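Local coordinates for protein bacterial regulatory proteins, tetR family (Corynebacterium glutamicum, PDB 3AQT) that acts as a TetR-family transcriptional repressor, probably binding DNA through a helix-turn-helix, and binds the inducer resorcinol, at residues A183-A194 and F213-V221. Residues are numbered along the deposited sequence; the frame is centred on the assembly and turned at random.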
loop_
_atom_site.group_PDB
_atom_site.type_symbol
_atom_site.label_atom_id
_atom_site.label_comp_id
_atom_site.label_asym_id
_atom_site.label_seq_id
_atom_site.Cartn_x
_atom_site.Cartn_y
_atom_site.Cartn_z
ATOM N N ALA B 183 9.220 -5.721 -7.402
ATOM C CA ALA B 183 9.969 -4.595 -6.863
ATOM C C ALA B 183 9.291 -3.285 -7.216
ATOM O O ALA B 183 9.254 -2.358 -6.413
ATOM C CB ALA B 183 11.397 -4.606 -7.390
ATOM N N THR B 184 8.749 -3.201 -8.418
ATOM C CA THR B 184 8.080 -1.974 -8.825
ATOM C C THR B 184 6.810 -1.734 -8.006
ATOM O O THR B 184 6.601 -0.648 -7.468
ATOM C CB THR B 184 7.712 -2.011 -10.331
ATOM O OG1 THR B 184 8.916 -2.109 -11.104
ATOM C CG2 THR B 184 6.955 -0.744 -10.733
ATOM N N THR B 185 5.967 -2.752 -7.902
ATOM C CA THR B 185 4.729 -2.593 -7.165
ATOM C C THR B 185 4.949 -2.394 -5.662
ATOM O O THR B 185 4.223 -1.627 -5.027
ATOM C CB THR B 185 3.775 -3.782 -7.418
ATOM O OG1 THR B 185 2.470 -3.446 -6.936
ATOM C CG2 THR B 185 4.266 -5.040 -6.722
ATOM N N CYS B 186 5.956 -3.058 -5.096
ATOM C CA CYS B 186 6.237 -2.912 -3.669
ATOM C C CYS B 186 6.775 -1.524 -3.354
ATOM O O CYS B 186 6.497 -0.963 -2.289
ATOM C CB CYS B 186 7.241 -3.969 -3.202
ATOM S SG CYS B 186 6.522 -5.615 -3.042
ATOM N N THR B 187 7.551 -0.979 -4.284
ATOM C CA THR B 187 8.118 0.349 -4.119
ATOM C C THR B 187 6.985 1.355 -3.918
ATOM O O THR B 187 7.009 2.151 -2.985
ATOM C CB THR B 187 8.954 0.747 -5.357
ATOM O OG1 THR B 187 10.048 -0.164 -5.498
ATOM C CG2 THR B 187 9.493 2.154 -5.216
ATOM N N PHE B 188 5.982 1.310 -4.788
ATOM C CA PHE B 188 4.872 2.236 -4.664
ATOM C C PHE B 188 3.939 1.925 -3.487
ATOM O O PHE B 188 3.324 2.833 -2.914
ATOM C CB PHE B 188 4.136 2.312 -5.998
ATOM C CG PHE B 188 4.904 3.079 -7.032
ATOM C CD1 PHE B 188 5.035 4.457 -6.925
ATOM C CD2 PHE B 188 5.577 2.423 -8.051
ATOM C CE1 PHE B 188 5.830 5.167 -7.813
ATOM C CE2 PHE B 188 6.377 3.121 -8.949
ATOM C CZ PHE B 188 6.506 4.500 -8.829
ATOM N N GLY B 189 3.847 0.653 -3.113
ATOM C CA GLY B 189 3.030 0.298 -1.973
ATOM C C GLY B 189 3.678 0.921 -0.748
ATOM O O GLY B 189 2.997 1.479 0.115
ATOM N N SER B 190 5.007 0.841 -0.689
ATOM C CA SER B 190 5.782 1.412 0.420
ATOM C C SER B 190 5.733 2.930 0.414
ATOM O O SER B 190 5.657 3.561 1.470
ATOM C CB SER B 190 7.247 0.992 0.327
ATOM O OG SER B 190 7.391 -0.402 0.517
ATOM N N LEU B 191 5.795 3.516 -0.778
ATOM C CA LEU B 191 5.767 4.967 -0.908
ATOM C C LEU B 191 4.495 5.510 -0.275
ATOM O O LEU B 191 4.542 6.420 0.555
ATOM C CB LEU B 191 5.827 5.370 -2.383
ATOM C CG LEU B 191 5.769 6.872 -2.694
ATOM C CD1 LEU B 191 7.070 7.545 -2.284
ATOM C CD2 LEU B 191 5.530 7.066 -4.185
ATOM N N ILE B 192 3.359 4.937 -0.663
ATOM C CA ILE B 192 2.071 5.366 -0.139
ATOM C C ILE B 192 2.043 5.305 1.392
ATOM O O ILE B 192 1.688 6.286 2.054
ATOM C CB ILE B 192 0.927 4.501 -0.728
ATOM C CG1 ILE B 192 0.833 4.753 -2.236
ATOM C CG2 ILE B 192 -0.389 4.818 -0.023
ATOM C CD1 ILE B 192 -0.017 3.744 -3.004
ATOM N N ALA B 193 2.418 4.159 1.953
ATOM C CA ALA B 193 2.430 4.017 3.402
ATOM C C ALA B 193 3.382 5.046 3.982
ATOM O O ALA B 193 3.060 5.730 4.959
ATOM C CB ALA B 193 2.875 2.623 3.792
ATOM N N ALA B 194 4.557 5.164 3.377
ATOM C CA ALA B 194 5.546 6.117 3.860
ATOM C C ALA B 194 5.006 7.547 3.888
ATOM O O ALA B 194 5.194 8.275 4.859
ATOM C CB ALA B 194 6.811 6.045 2.997
ATOM N N PHE B 213 13.479 7.102 3.609
ATOM C CA PHE B 213 12.643 6.237 2.799
ATOM C C PHE B 213 13.413 5.701 1.593
ATOM O O PHE B 213 13.355 4.510 1.288
ATOM C CB PHE B 213 11.390 6.967 2.307
ATOM C CG PHE B 213 10.578 6.153 1.339
ATOM C CD1 PHE B 213 9.925 5.001 1.760
ATOM C CD2 PHE B 213 10.544 6.484 -0.010
ATOM C CE1 PHE B 213 9.258 4.188 0.847
ATOM C CE2 PHE B 213 9.883 5.679 -0.929
ATOM C CZ PHE B 213 9.238 4.527 -0.500
ATOM N N ALA B 214 14.132 6.582 0.906
ATOM C CA ALA B 214 14.894 6.169 -0.267
ATOM C C ALA B 214 15.927 5.110 0.094
ATOM O O ALA B 214 16.139 4.151 -0.659
ATOM C CB ALA B 214 15.573 7.377 -0.909
ATOM N N ALA B 215 16.571 5.275 1.246
ATOM C CA ALA B 215 17.577 4.305 1.674
ATOM C C ALA B 215 16.964 2.918 1.821
ATOM O O ALA B 215 17.535 1.923 1.369
ATOM C CB ALA B 215 18.201 4.741 2.990
ATOM N N ALA B 216 15.795 2.854 2.453
ATOM C CA ALA B 216 15.112 1.578 2.650
ATOM C C ALA B 216 14.779 0.924 1.316
ATOM O O ALA B 216 14.878 -0.300 1.179
ATOM C CB ALA B 216 13.842 1.774 3.469
HETATM N N MSE B 217 14.388 1.728 0.329
HETATM C CA MSE B 217 14.062 1.168 -0.976
HETATM C C MSE B 217 15.333 0.688 -1.662
HETATM O O MSE B 217 15.312 -0.315 -2.390
HETATM C CB MSE B 217 13.325 2.192 -1.850
HETATM C CG MSE B 217 11.908 2.535 -1.374
HETATM SE SE MSE B 217 10.763 0.984 -0.998
HETATM C CE MSE B 217 10.950 0.068 -2.676
ATOM N N LEU B 218 16.441 1.392 -1.418
ATOM C CA LEU B 218 17.722 1.006 -2.001
ATOM C C LEU B 218 18.149 -0.316 -1.400
ATOM O O LEU B 218 18.657 -1.190 -2.097
ATOM C CB LEU B 218 18.800 2.068 -1.741
ATOM C CG LEU B 218 18.747 3.299 -2.654
ATOM C CD1 LEU B 218 19.875 4.253 -2.333
ATOM C CD2 LEU B 218 18.848 2.847 -4.098
ATOM N N ARG B 219 17.943 -0.472 -0.099
ATOM C CA ARG B 219 18.309 -1.728 0.533
ATOM C C ARG B 219 17.419 -2.844 -0.012
ATOM O O ARG B 219 17.879 -3.956 -0.270
ATOM C CB ARG B 219 18.185 -1.615 2.053
ATOM C CG ARG B 219 19.322 -0.828 2.681
ATOM C CD ARG B 219 19.339 -0.969 4.186
ATOM N NE ARG B 219 18.450 -0.010 4.822
ATOM C CZ ARG B 219 18.834 1.186 5.252
ATOM N NH1 ARG B 219 20.098 1.562 5.121
ATOM N NH2 ARG B 219 17.945 2.006 5.801
HETATM N N MSE B 220 16.146 -2.531 -0.223
HETATM C CA MSE B 220 15.220 -3.516 -0.749
HETATM C C MSE B 220 15.666 -4.057 -2.097
HETATM O O MSE B 220 15.389 -5.210 -2.414
HETATM C CB MSE B 220 13.819 -2.925 -0.887
HETATM C CG MSE B 220 12.797 -3.966 -1.308
HETATM SE SE MSE B 220 11.077 -3.228 -1.717
HETATM C CE MSE B 220 11.398 -2.916 -3.607
ATOM N N VAL B 221 16.350 -3.236 -2.896
ATOM C CA VAL B 221 16.814 -3.706 -4.198
ATOM C C VAL B 221 18.266 -4.203 -4.246
ATOM O O VAL B 221 18.858 -4.321 -5.327
ATOM C CB VAL B 221 16.572 -2.657 -5.321
ATOM C CG1 VAL B 221 15.081 -2.580 -5.619
ATOM C CG2 VAL B 221 17.113 -1.294 -4.921
#
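Phe213 leans across onto Ser190, Leu191 and Ala194, joining two nearly antiparallel helices (157°) of the all-helical TetR-family ligand-binding domain; the helix of 183-194 also carries Phe188, which touches the bound resorcinol. Its CB points toward the partner helix, and with CG anti to the backbone N (chi1 173°) the ring reaches straight across. CG and CD1 meet the methyl of Ala194, 3.5 Å from CD1 to Ala194 CB, where so small a residue lets the ring come close. Farther out, CE1 lies 3.7 Å from Ser190 O, while CE2 rests 3.6 Å from Leu191 CD1, the two side chains crossing at about a right angle. At the tip, CZ comes within 3.5 Å of Leu191 CA, against the backbone itself. Beyond the ring, flexible selenomethionines fill the seam: Met217, bent at chi2 and chi3, sets SE 3.8 Å from Ser190 CB, while Met220 SE lies 4.2 Å from Cys186 CB. Both helices also touch the second subunit, consistent with the family's four-helix dimer bundle. Serine suits that border, since its buried hydroxyl can bond within its own helix: Ser190 OG donates to Cys186 O at 3.0 Å, from the opposite face of the carbonyl plane to Ser190 N.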